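TarM (Staphylococcus aureus subsp. aureus 21178, PDB 4X7R) belongs to the GT-B glycosyltransferase superfamily, with two parallel-sheet domains of Rossmann type and an additional antiparallel sheet. Local coordinates at residues N241-G246 with K275-I280; K388-F393 with M413-P418. The protein carries 1 engineered substitution. All blocks are in the same frame, centred on the assembly; numbering follows the deposited sequence.

How the contacts relate
From the N terminus the chain passes through one parallel sheet, a long antiparallel one, and back to the first before contact 1 begins. There 241-246 pairs with 275-280, closing a loop of 28 residues that holds helix 264-271, as a beta-alpha-beta unit does. The chain then enters the second parallel sheet, where contact 2 joins 388-393 to 413-418, closing a 19-residue loop that holds strand 395-398 and most of helix 407-414. The two loops follow in series, neither enclosing nor crossing the other. Their centres lie about 36 Å apart and their nearest atoms about 18 Å, so each lies within a different parallel-sheet domain: contact 1 strand to strand, contact 2 between two helix ends.

Contact 1 (N241-G246 with K275-I280); sequences NAQKYG and KINGVI
N277 lays its CB over one face of the Y245 ring, 3.9 Å from the ring centroid and 30° off the normal, a CH-pi contact in which CE1 and CZ lie nearest. The first torsion of this asparagine sets CG toward 241-246, anti to its own carbonyl carbon, and chi2 (73°) turns OD1 to K244 N, from which it accepts a nearly straight hydrogen bond at 2.8 Å. That N-H stands above the carbonyl plane of the amide. The main-chain N of N277 in turn donates to K244 O, so one residue grips both polar backbone atoms of K244 just ahead of the regular pairing. On the other side of the amide, ND2 shares a water with N241 O, the latter bond weak.

The ring itself is steadied within its own strand. Y245 OH donates to Q243 OE1 at 2.6 Å, nearly along the C=O axis, with OE1 in the plane of the ring at its edge. Further on, I280 CD1 packs against Y245 CD1 at 3.8 Å. G278, at a phi (165°) where a side chain would collide with N277 O, lies close to Y245 CD1.

From here parallel pairing takes over: G246 N donates to G278 O, and I280 N to G246 O at 2.7 Å. On the opposite face of the sheet from Y245, I276 sets CG2 against K244 CB; the extended K244 chain leads away, and NZ hydrogen-bonds to M234 O and T237 OG1. Strand 221-225 hydrogen-bonds to the other side of 243-247. Helix 480-492 packs L490 on Y245 and I280, helix 231-235 meets I276 through F231 and F235, and helix 264-271 joins the two strands as a beta-alpha-beta crossover in the N-terminal parallel sheet.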
loop_
_atom_site.group_PDB
_atom_site.type_symbol
_atom_site.label_atom_id
_atom_site.label_comp_id
_atom_site.label_asym_id
_atom_site.label_seq_id
_atom_site.Cartn_x
_atom_site.Cartn_y
_atom_site.Cartn_z
ATOM N N ASN A 241 8.827 4.433 27.680
ATOM C CA ASN A 241 7.828 3.465 28.148
ATOM C C ASN A 241 6.986 2.871 27.045
ATOM O O ASN A 241 6.602 1.711 27.151
ATOM C CB ASN A 241 6.903 4.123 29.170
ATOM C CG ASN A 241 7.629 4.766 30.303
ATOM O OD1 ASN A 241 8.474 4.142 30.958
ATOM N ND2 ASN A 241 7.296 6.028 30.546
ATOM N N ALA A 242 6.629 3.678 26.029
ATOM C CA ALA A 242 5.815 3.212 24.913
ATOM C C ALA A 242 6.472 2.002 24.255
ATOM O O ALA A 242 7.699 1.938 24.192
ATOM C CB ALA A 242 5.611 4.321 23.909
ATOM N N GLN A 243 5.656 1.014 23.851
ATOM C CA GLN A 243 6.127 -0.204 23.213
ATOM C C GLN A 243 6.372 -0.003 21.725
ATOM O O GLN A 243 5.681 0.796 21.058
ATOM C CB GLN A 243 5.140 -1.360 23.450
ATOM C CG GLN A 243 4.837 -1.570 24.937
ATOM C CD GLN A 243 3.938 -2.734 25.180
ATOM O OE1 GLN A 243 4.025 -3.757 24.504
ATOM N NE2 GLN A 243 3.084 -2.621 26.189
ATOM N N LYS A 244 7.375 -0.729 21.202
ATOM C CA LYS A 244 7.740 -0.654 19.781
ATOM C C LYS A 244 7.826 -2.030 19.161
ATOM O O LYS A 244 8.582 -2.889 19.635
ATOM C CB LYS A 244 9.054 0.128 19.558
ATOM C CG LYS A 244 9.023 1.583 20.047
ATOM C CD LYS A 244 10.361 2.289 19.826
ATOM C CE LYS A 244 10.351 3.757 20.242
ATOM N NZ LYS A 244 11.625 4.437 19.849
ATOM N N TYR A 245 7.068 -2.231 18.072
ATOM C CA TYR A 245 7.046 -3.497 17.327
ATOM C C TYR A 245 7.206 -3.213 15.876
ATOM O O TYR A 245 6.709 -2.202 15.387
ATOM C CB TYR A 245 5.713 -4.278 17.518
ATOM C CG TYR A 245 5.457 -4.686 18.948
ATOM C CD1 TYR A 245 6.016 -5.848 19.472
ATOM C CD2 TYR A 245 4.731 -3.868 19.806
ATOM C CE1 TYR A 245 5.842 -6.194 20.810
ATOM C CE2 TYR A 245 4.526 -4.219 21.141
ATOM C CZ TYR A 245 5.097 -5.375 21.641
ATOM O OH TYR A 245 4.953 -5.698 22.961
ATOM N N GLY A 246 7.876 -4.122 15.189
ATOM C CA GLY A 246 8.051 -4.047 13.743
ATOM C C GLY A 246 7.378 -5.276 13.175
ATOM O O GLY A 246 7.577 -6.366 13.716
ATOM N N LYS A 275 16.521 -4.467 20.407
ATOM C CA LYS A 275 16.462 -3.110 20.961
ATOM C C LYS A 275 15.023 -2.583 21.081
ATOM O O LYS A 275 14.839 -1.491 21.594
ATOM C CB LYS A 275 17.342 -2.150 20.139
ATOM C CG LYS A 275 18.826 -2.518 20.170
ATOM C CD LYS A 275 19.686 -1.452 19.515
ATOM C CE LYS A 275 21.136 -1.867 19.429
ATOM N NZ LYS A 275 21.359 -2.911 18.381
ATOM N N ILE A 276 14.004 -3.357 20.622
ATOM C CA ILE A 276 12.583 -2.969 20.683
ATOM C C ILE A 276 11.779 -4.087 21.365
ATOM O O ILE A 276 12.374 -5.064 21.841
ATOM C CB ILE A 276 11.999 -2.518 19.296
ATOM C CG1 ILE A 276 12.079 -3.634 18.225
ATOM C CG2 ILE A 276 12.663 -1.196 18.809
ATOM C CD1 ILE A 276 11.238 -3.420 16.986
ATOM N N ASN A 277 10.442 -3.971 21.414
ATOM C CA ASN A 277 9.681 -5.027 22.075
ATOM C C ASN A 277 9.573 -6.310 21.250
ATOM O O ASN A 277 9.422 -7.389 21.818
ATOM C CB ASN A 277 8.336 -4.522 22.588
ATOM C CG ASN A 277 8.466 -3.373 23.535
ATOM O OD1 ASN A 277 8.773 -2.256 23.133
ATOM N ND2 ASN A 277 8.219 -3.633 24.811
ATOM N N GLY A 278 9.740 -6.206 19.934
ATOM C CA GLY A 278 9.674 -7.380 19.092
ATOM C C GLY A 278 9.519 -7.125 17.614
ATOM O O GLY A 278 8.978 -6.103 17.185
ATOM N N VAL A 279 10.010 -8.080 16.827
ATOM C CA VAL A 279 9.877 -8.063 15.377
ATOM C C VAL A 279 8.996 -9.264 15.035
ATOM O O VAL A 279 9.293 -10.404 15.417
ATOM C CB VAL A 279 11.245 -8.027 14.668
ATOM C CG1 VAL A 279 11.112 -8.331 13.168
ATOM C CG2 VAL A 279 11.914 -6.660 14.889
ATOM N N ILE A 280 7.867 -8.979 14.389
ATOM C CA ILE A 280 6.866 -9.980 14.033
ATOM C C ILE A 280 7.015 -10.421 12.593
ATOM O O ILE A 280 7.171 -9.590 11.701
ATOM C CB ILE A 280 5.406 -9.497 14.367
ATOM C CG1 ILE A 280 5.101 -9.559 15.886
ATOM C CG2 ILE A 280 4.328 -10.328 13.608
ATOM C CD1 ILE A 280 5.720 -8.542 16.770
HETATM O O HOH W 1 8.318 -1.282 27.121
#

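Contact 2 (K388-F393 with M413-P418); sequences KCLEDF and MISKRP
R417 drives its side chain into the carbonyl-lined end of 388-393, and the tight part of the contact lies here. The chain bends at chi2 (-41°), bringing CD within 3.2 Å of F393 O. Beyond the bend, NE donates to L390 O at 2.8 Å, and NH2 donates to E391 O at 3.0 Å. Both oxygens lie at the guanidinium edge, somewhat tilted from its plane, and the bonds are bent (144° at NE). L390 O is held twice, since F393 N also donates to it, from the opposite face of the carbonyl plane to NE. A cationic group set against successive carbonyls at a helix C-terminal end would be expected to suit the negative end of the helix dipole. NH2 has a further acceptor in H314 O, so this buried charge is met by backbone oxygens from two parts of the chain.

The rest is looser. S415 meets L390 with CB and OG, OG lying 3.9 Å from L390 CD1. Toward the partly exposed side, E391 CB merely comes within 4.2 Å of R417 NH2, and E391 OE1 stays 5.7 Å from R417 NH2.

R417 comes straight after a Schellman motif that ends helix 407-414, with K416 at positive phi and K416 N bonded to M413 O. The contact thus joins the C-terminal ends of helices 386-391 and 407-414 in the second Rossmann-type domain of the GT-B fold, the L390 side chain about 7 Å from bound UDP. Behind them, L390 and F393 pack on strand 320-324 and F393 also on strand 351-355, whereas helix 460-477 covers M413, I414 and P418.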
loop_
_atom_site.group_PDB
_atom_site.type_symbol
_atom_site.label_atom_id
_atom_site.label_comp_id
_atom_site.label_asym_id
_atom_site.label_seq_id
_atom_site.Cartn_x
_atom_site.Cartn_y
_atom_site.Cartn_z
ATOM N N LYS A 388 -16.680 -11.011 -4.013
ATOM C CA LYS A 388 -17.711 -11.219 -5.035
ATOM C C LYS A 388 -17.088 -11.848 -6.273
ATOM O O LYS A 388 -17.703 -12.729 -6.873
ATOM C CB LYS A 388 -18.440 -9.903 -5.390
ATOM C CG LYS A 388 -19.453 -9.457 -4.343
ATOM C CD LYS A 388 -19.969 -8.052 -4.650
ATOM C CE LYS A 388 -20.945 -7.541 -3.618
ATOM N NZ LYS A 388 -21.444 -6.181 -3.963
ATOM N N CYS A 389 -15.856 -11.409 -6.641
ATOM C CA CYS A 389 -15.106 -11.951 -7.777
ATOM C C CYS A 389 -14.763 -13.421 -7.526
ATOM O O CYS A 389 -14.787 -14.222 -8.464
ATOM C CB CYS A 389 -13.848 -11.132 -8.040
ATOM S SG CYS A 389 -14.162 -9.390 -8.422
ATOM N N LEU A 390 -14.469 -13.767 -6.250
ATOM C CA LEU A 390 -14.117 -15.122 -5.819
ATOM C C LEU A 390 -15.215 -16.158 -6.070
ATOM O O LEU A 390 -14.911 -17.322 -6.333
ATOM C CB LEU A 390 -13.646 -15.140 -4.352
ATOM C CG LEU A 390 -12.242 -14.591 -4.086
ATOM C CD1 LEU A 390 -12.042 -14.310 -2.623
ATOM C CD2 LEU A 390 -11.165 -15.530 -4.613
ATOM N N GLU A 391 -16.484 -15.719 -6.038
ATOM C CA GLU A 391 -17.668 -16.552 -6.290
ATOM C C GLU A 391 -17.667 -17.039 -7.750
ATOM O O GLU A 391 -18.072 -18.170 -8.030
ATOM C CB GLU A 391 -18.962 -15.759 -6.010
ATOM C CG GLU A 391 -19.033 -15.076 -4.652
ATOM C CD GLU A 391 -20.405 -14.550 -4.274
ATOM O OE1 GLU A 391 -21.335 -15.371 -4.093
ATOM O OE2 GLU A 391 -20.544 -13.313 -4.137
ATOM N N ASP A 392 -17.178 -16.184 -8.671
ATOM C CA ASP A 392 -17.093 -16.468 -10.103
ATOM C C ASP A 392 -15.982 -17.450 -10.482
ATOM O O ASP A 392 -15.988 -17.944 -11.606
ATOM C CB ASP A 392 -16.935 -15.160 -10.904
ATOM C CG ASP A 392 -18.125 -14.220 -10.849
ATOM O OD1 ASP A 392 -19.279 -14.708 -10.990
ATOM O OD2 ASP A 392 -17.905 -12.986 -10.727
ATOM N N PHE A 393 -15.018 -17.721 -9.576
ATOM C CA PHE A 393 -13.902 -18.621 -9.896
ATOM C C PHE A 393 -14.132 -20.052 -9.424
ATOM O O PHE A 393 -14.706 -20.260 -8.359
ATOM C CB PHE A 393 -12.561 -18.099 -9.338
ATOM C CG PHE A 393 -12.241 -16.621 -9.444
ATOM C CD1 PHE A 393 -12.512 -15.910 -10.612
ATOM C CD2 PHE A 393 -11.572 -15.964 -8.415
ATOM C CE1 PHE A 393 -12.185 -14.551 -10.716
ATOM C CE2 PHE A 393 -11.237 -14.607 -8.523
ATOM C CZ PHE A 393 -11.546 -13.908 -9.671
ATOM N N MET A 413 -9.383 -19.567 -0.327
ATOM C CA MET A 413 -9.665 -20.765 0.465
ATOM C C MET A 413 -10.870 -20.550 1.377
ATOM O O MET A 413 -11.705 -21.457 1.508
ATOM C CB MET A 413 -8.424 -21.206 1.236
ATOM C CG MET A 413 -7.377 -21.813 0.317
ATOM S SD MET A 413 -5.827 -22.223 1.125
ATOM C CE MET A 413 -6.327 -23.611 2.105
ATOM N N ILE A 414 -11.002 -19.335 1.947
ATOM C CA ILE A 414 -12.174 -18.961 2.769
ATOM C C ILE A 414 -13.465 -19.030 1.903
ATOM O O ILE A 414 -14.480 -19.546 2.364
ATOM C CB ILE A 414 -11.987 -17.595 3.477
ATOM C CG1 ILE A 414 -10.814 -17.660 4.462
ATOM C CG2 ILE A 414 -13.272 -17.128 4.196
ATOM C CD1 ILE A 414 -10.208 -16.352 4.741
ATOM N N SER A 415 -13.385 -18.606 0.623
ATOM C CA SER A 415 -14.524 -18.676 -0.297
ATOM C C SER A 415 -14.659 -20.046 -0.968
ATOM O O SER A 415 -15.329 -20.152 -1.992
ATOM C CB SER A 415 -14.454 -17.553 -1.325
ATOM O OG SER A 415 -14.813 -16.331 -0.704
ATOM N N LYS A 416 -14.031 -21.101 -0.384
ATOM C CA LYS A 416 -14.051 -22.492 -0.890
ATOM C C LYS A 416 -13.515 -22.624 -2.334
ATOM O O LYS A 416 -13.974 -23.481 -3.097
ATOM C CB LYS A 416 -15.447 -23.134 -0.747
ATOM C CG LYS A 416 -15.963 -23.279 0.674
ATOM C CD LYS A 416 -17.332 -23.941 0.652
ATOM C CE LYS A 416 -17.880 -24.187 2.033
ATOM N NZ LYS A 416 -19.298 -24.651 2.000
ATOM N N ARG A 417 -12.552 -21.756 -2.703
ATOM C CA ARG A 417 -11.908 -21.742 -4.020
ATOM C C ARG A 417 -10.501 -22.314 -3.825
ATOM O O ARG A 417 -9.672 -21.687 -3.168
ATOM C CB ARG A 417 -11.879 -20.311 -4.645
ATOM C CG ARG A 417 -13.261 -19.622 -4.774
ATOM C CD ARG A 417 -14.351 -20.578 -5.225
ATOM N NE ARG A 417 -15.636 -19.948 -5.529
ATOM C CZ ARG A 417 -16.812 -20.384 -5.077
ATOM N NH1 ARG A 417 -16.871 -21.399 -4.226
ATOM N NH2 ARG A 417 -17.934 -19.791 -5.456
ATOM N N PRO A 418 -10.247 -23.559 -4.262
ATOM C CA PRO A 418 -8.916 -24.150 -4.013
ATOM C C PRO A 418 -7.799 -23.439 -4.759
ATOM O O PRO A 418 -8.026 -22.851 -5.817
ATOM C CB PRO A 418 -9.077 -25.616 -4.437
ATOM C CG PRO A 418 -10.224 -25.622 -5.402
ATOM C CD PRO A 418 -11.130 -24.480 -5.019
#